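Local coordinates for protein separin (Saccharomyces cerevisiae, PDB 5U1T) that cleaves the MCD1/SCC1 subunit of cohesin as a caspase-like cysteine protease at the onset of anaphase, allowing chromosomes to segregate, at residues N1131-F1139 / I1355-C1366. Residues are numbered along the deposited sequence; the frame is centred on the assembly and turned at random.
Sequences NINVITIDF and IFHTFLVVSSSC
Asn1131 O accepts the N-H of Phe1356 (2.8 Å), which starts the parallel pairing of strand 1132-1139 with strand 1357-1362 in a mixed beta sheet of separase. An amide suits this strand entrance: ND2 bonds to Ser1354 O, while OD1 packs on Ile1355 CG2. Ile1132 extends CD1 to the ring edge of Phe1359, 3.6 Å from CD2, and His1357 CD2 lies over the centre of one face of that ring. The Asn1133 amide crosses Ile1355 at about a right angle. Asn1133 and Ile1135 each bond through N and O to residues flanking their partners, as parallel pairing requires, although Val1361 N comes from above the plane of the Ile1135 carbonyl. Beta-branched residues suit this extended backbone. Val1134 sets CG1 against Phe1359 CB and Val1361 CG2, on the face covered by Leu1391 of helix 1388-1397. Thr1136 (chi1 62°) holds OG1 between backbone N and carbonyl carbon, leaving CG2 alongside Val1361, 3.5 Å from CB. On the other face, with Ile1135 and Val1362, Ile1137 CD1 meets Leu1360 CD2 at 4.1 Å; these buried aliphatic branches need no polar partner. Ile1137 CG2 packs on Cys1366 SG, and the last rung, Ser1363 N to Ile1137 O, is weak. Asp1138 OD1 accepts the N-H of Phe1139 (2.9 Å) and is a weak, unsettled partner of the Ser1363 hydroxyl, which also bonds to Ser1365 OG (3.0 Å from Ser1363 OG); OD2 has a long, weak ion pair with Arg1077. An alanine here is likely to leave Phe1139 N without this acceptor and the Ser1363 hydroxyl without its weak carboxylate partner. Phe1139 stacks its ring on Phe1180, with CB 3.8 Å from Ser1365 OG.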
loop_
_atom_site.group_PDB
_atom_site.type_symbol
_atom_site.label_atom_id
_atom_site.label_comp_id
_atom_site.label_asym_id
_atom_site.label_seq_id
_atom_site.Cartn_x
_atom_site.Cartn_y
_atom_site.Cartn_z
ATOM N N ASN A 1131 50.319 20.524 -26.059
ATOM C CA ASN A 1131 50.222 21.898 -26.529
ATOM C C ASN A 1131 48.814 22.154 -27.076
ATOM O O ASN A 1131 48.611 22.277 -28.287
ATOM C CB ASN A 1131 51.297 22.169 -27.590
ATOM C CG ASN A 1131 51.273 23.596 -28.113
ATOM O OD1 ASN A 1131 51.016 24.553 -27.366
ATOM N ND2 ASN A 1131 51.540 23.748 -29.413
ATOM N N ILE A 1132 47.843 22.201 -26.168
ATOM C CA ILE A 1132 46.447 22.448 -26.523
ATOM C C ILE A 1132 45.802 23.412 -25.557
ATOM O O ILE A 1132 46.312 23.651 -24.467
ATOM C CB ILE A 1132 45.603 21.160 -26.523
ATOM C CG1 ILE A 1132 45.822 20.368 -25.229
ATOM C CG2 ILE A 1132 45.903 20.329 -27.746
ATOM C CD1 ILE A 1132 44.889 19.197 -25.083
ATOM N N ASN A 1133 44.680 23.978 -25.979
ATOM C CA ASN A 1133 43.800 24.685 -25.066
ATOM C C ASN A 1133 42.611 23.798 -24.736
ATOM O O ASN A 1133 42.100 23.064 -25.597
ATOM C CB ASN A 1133 43.305 25.999 -25.655
ATOM C CG ASN A 1133 44.381 27.047 -25.740
ATOM O OD1 ASN A 1133 45.427 26.942 -25.103
ATOM N ND2 ASN A 1133 44.117 28.085 -26.520
ATOM N N VAL A 1134 42.197 23.847 -23.476
ATOM C CA VAL A 1134 40.967 23.203 -23.061
ATOM C C VAL A 1134 40.119 24.274 -22.405
ATOM O O VAL A 1134 40.453 24.793 -21.353
ATOM C CB VAL A 1134 41.217 22.037 -22.113
ATOM C CG1 VAL A 1134 40.034 21.105 -22.140
ATOM C CG2 VAL A 1134 42.464 21.284 -22.529
ATOM N N ILE A 1135 39.033 24.630 -23.066
ATOM C CA ILE A 1135 38.255 25.782 -22.672
ATOM C C ILE A 1135 36.822 25.363 -22.354
ATOM O O ILE A 1135 36.128 24.814 -23.218
ATOM C CB ILE A 1135 38.269 26.835 -23.774
ATOM C CG1 ILE A 1135 39.703 27.314 -23.986
ATOM C CG2 ILE A 1135 37.360 27.982 -23.434
ATOM C CD1 ILE A 1135 39.881 28.326 -25.099
ATOM N N THR A 1136 36.386 25.602 -21.116
ATOM C CA THR A 1136 35.007 25.294 -20.747
ATOM C C THR A 1136 34.126 26.505 -21.064
ATOM O O THR A 1136 34.585 27.658 -21.039
ATOM C CB THR A 1136 34.879 24.877 -19.257
ATOM O OG1 THR A 1136 35.283 25.956 -18.416
ATOM C CG2 THR A 1136 35.795 23.709 -18.952
ATOM N N ILE A 1137 32.887 26.214 -21.438
ATOM C CA ILE A 1137 31.856 27.210 -21.708
ATOM C C ILE A 1137 30.617 26.801 -20.908
ATOM O O ILE A 1137 30.013 25.726 -21.119
ATOM C CB ILE A 1137 31.506 27.325 -23.210
ATOM C CG1 ILE A 1137 32.765 27.521 -24.047
ATOM C CG2 ILE A 1137 30.495 28.439 -23.458
ATOM C CD1 ILE A 1137 32.486 27.750 -25.510
ATOM N N ASP A 1138 30.250 27.646 -19.963
ATOM C CA ASP A 1138 29.238 27.267 -19.003
ATOM C C ASP A 1138 28.357 28.462 -18.733
ATOM O O ASP A 1138 28.670 29.587 -19.134
ATOM C CB ASP A 1138 29.880 26.747 -17.714
ATOM C CG ASP A 1138 29.175 25.527 -17.169
ATOM O OD1 ASP A 1138 27.908 25.540 -17.098
ATOM O OD2 ASP A 1138 29.891 24.540 -16.831
ATOM N N PHE A 1139 27.236 28.211 -18.078
ATOM C CA PHE A 1139 26.328 29.291 -17.777
ATOM C C PHE A 1139 26.056 29.305 -16.293
ATOM O O PHE A 1139 25.897 28.245 -15.683
ATOM C CB PHE A 1139 25.055 29.136 -18.577
ATOM C CG PHE A 1139 23.983 30.087 -18.180
ATOM C CD1 PHE A 1139 24.172 31.452 -18.301
ATOM C CD2 PHE A 1139 22.769 29.616 -17.702
ATOM C CE1 PHE A 1139 23.174 32.329 -17.952
ATOM C CE2 PHE A 1139 21.768 30.491 -17.352
ATOM C CZ PHE A 1139 21.969 31.846 -17.477
ATOM N N ILE A 1355 49.029 26.797 -30.506
ATOM C CA ILE A 1355 48.671 25.508 -29.949
ATOM C C ILE A 1355 48.140 24.650 -31.083
ATOM O O ILE A 1355 47.837 25.152 -32.168
ATOM C CB ILE A 1355 47.642 25.618 -28.786
ATOM C CG1 ILE A 1355 46.424 26.476 -29.165
ATOM C CG2 ILE A 1355 48.310 26.178 -27.532
ATOM C CD1 ILE A 1355 45.251 25.692 -29.740
ATOM N N PHE A 1356 48.042 23.355 -30.813
ATOM C CA PHE A 1356 47.787 22.345 -31.823
ATOM C C PHE A 1356 46.296 22.090 -32.055
ATOM O O PHE A 1356 45.867 21.785 -33.169
ATOM C CB PHE A 1356 48.484 21.054 -31.399
ATOM C CG PHE A 1356 48.273 19.901 -32.339
ATOM C CD1 PHE A 1356 47.176 19.049 -32.184
ATOM C CD2 PHE A 1356 49.201 19.643 -33.361
ATOM C CE1 PHE A 1356 46.982 17.988 -33.041
ATOM C CE2 PHE A 1356 49.029 18.564 -34.231
ATOM C CZ PHE A 1356 47.913 17.741 -34.074
ATOM N N HIS A 1357 45.512 22.204 -30.989
ATOM C CA HIS A 1357 44.096 21.853 -31.030
ATOM C C HIS A 1357 43.371 22.477 -29.853
ATOM O O HIS A 1357 43.967 22.750 -28.822
ATOM C CB HIS A 1357 43.919 20.324 -31.027
ATOM C CG HIS A 1357 42.496 19.873 -31.158
ATOM N ND1 HIS A 1357 41.770 20.023 -32.320
ATOM C CD2 HIS A 1357 41.662 19.283 -30.268
ATOM C CE1 HIS A 1357 40.550 19.548 -32.140
ATOM N NE2 HIS A 1357 40.458 19.093 -30.903
ATOM N N THR A 1358 42.081 22.702 -30.021
ATOM C CA THR A 1358 41.265 23.261 -28.962
ATOM C C THR A 1358 40.138 22.343 -28.575
ATOM O O THR A 1358 39.264 22.042 -29.389
ATOM C CB THR A 1358 40.670 24.596 -29.378
ATOM O OG1 THR A 1358 41.739 25.514 -29.629
ATOM C CG2 THR A 1358 39.765 25.138 -28.291
ATOM N N PHE A 1359 40.156 21.899 -27.326
ATOM C CA PHE A 1359 39.036 21.153 -26.771
ATOM C C PHE A 1359 38.071 22.112 -26.081
ATOM O O PHE A 1359 38.456 22.846 -25.168
ATOM C CB PHE A 1359 39.526 20.074 -25.803
ATOM C CG PHE A 1359 40.218 18.923 -26.482
ATOM C CD1 PHE A 1359 39.492 18.010 -27.238
ATOM C CD2 PHE A 1359 41.585 18.748 -26.364
ATOM C CE1 PHE A 1359 40.111 16.959 -27.858
ATOM C CE2 PHE A 1359 42.219 17.695 -26.992
ATOM C CZ PHE A 1359 41.486 16.803 -27.742
ATOM N N LEU A 1360 36.832 22.136 -26.560
ATOM C CA LEU A 1360 35.757 22.854 -25.878
ATOM C C LEU A 1360 34.955 21.924 -24.979
ATOM O O LEU A 1360 34.175 21.093 -25.455
ATOM C CB LEU A 1360 34.808 23.509 -26.876
ATOM C CG LEU A 1360 35.311 24.642 -27.747
ATOM C CD1 LEU A 1360 34.179 25.103 -28.640
ATOM C CD2 LEU A 1360 35.809 25.755 -26.864
ATOM N N VAL A 1361 35.158 22.048 -23.680
ATOM C CA VAL A 1361 34.283 21.374 -22.740
ATOM C C VAL A 1361 32.969 22.135 -22.687
ATOM O O VAL A 1361 32.883 23.181 -22.044
ATOM C CB VAL A 1361 34.901 21.299 -21.359
ATOM C CG1 VAL A 1361 33.956 20.594 -20.390
ATOM C CG2 VAL A 1361 36.239 20.611 -21.433
ATOM N N VAL A 1362 31.960 21.624 -23.380
ATOM C CA VAL A 1362 30.691 22.329 -23.507
ATOM C C VAL A 1362 29.610 21.741 -22.588
ATOM O O VAL A 1362 29.245 20.566 -22.702
ATOM C CB VAL A 1362 30.202 22.313 -24.970
ATOM C CG1 VAL A 1362 28.884 23.065 -25.103
ATOM C CG2 VAL A 1362 31.278 22.932 -25.885
ATOM N N SER A 1363 29.124 22.560 -21.660
ATOM C CA SER A 1363 28.097 22.119 -20.719
ATOM C C SER A 1363 26.803 21.858 -21.475
ATOM O O SER A 1363 26.573 22.452 -22.528
ATOM C CB SER A 1363 27.873 23.162 -19.624
ATOM O OG SER A 1363 27.106 24.257 -20.109
ATOM N N SER A 1364 25.964 20.974 -20.946
ATOM C CA SER A 1364 24.701 20.651 -21.599
ATOM C C SER A 1364 23.854 21.911 -21.856
ATOM O O SER A 1364 23.177 22.012 -22.882
ATOM C CB SER A 1364 23.908 19.609 -20.770
ATOM O OG SER A 1364 23.432 20.110 -19.522
ATOM N N SER A 1365 23.910 22.884 -20.950
ATOM C CA SER A 1365 23.125 24.092 -21.147
ATOM C C SER A 1365 23.626 24.898 -22.344
ATOM O O SER A 1365 22.857 25.656 -22.942
ATOM C CB SER A 1365 23.132 24.963 -19.897
ATOM O OG SER A 1365 24.389 25.571 -19.707
ATOM N N CYS A 1366 24.898 24.727 -22.708
ATOM C CA CYS A 1366 25.472 25.501 -23.801
ATOM C C CYS A 1366 25.610 24.723 -25.109
ATOM O O CYS A 1366 26.018 25.277 -26.121
ATOM C CB CYS A 1366 26.849 26.039 -23.398
ATOM S SG CYS A 1366 26.844 27.227 -22.037
#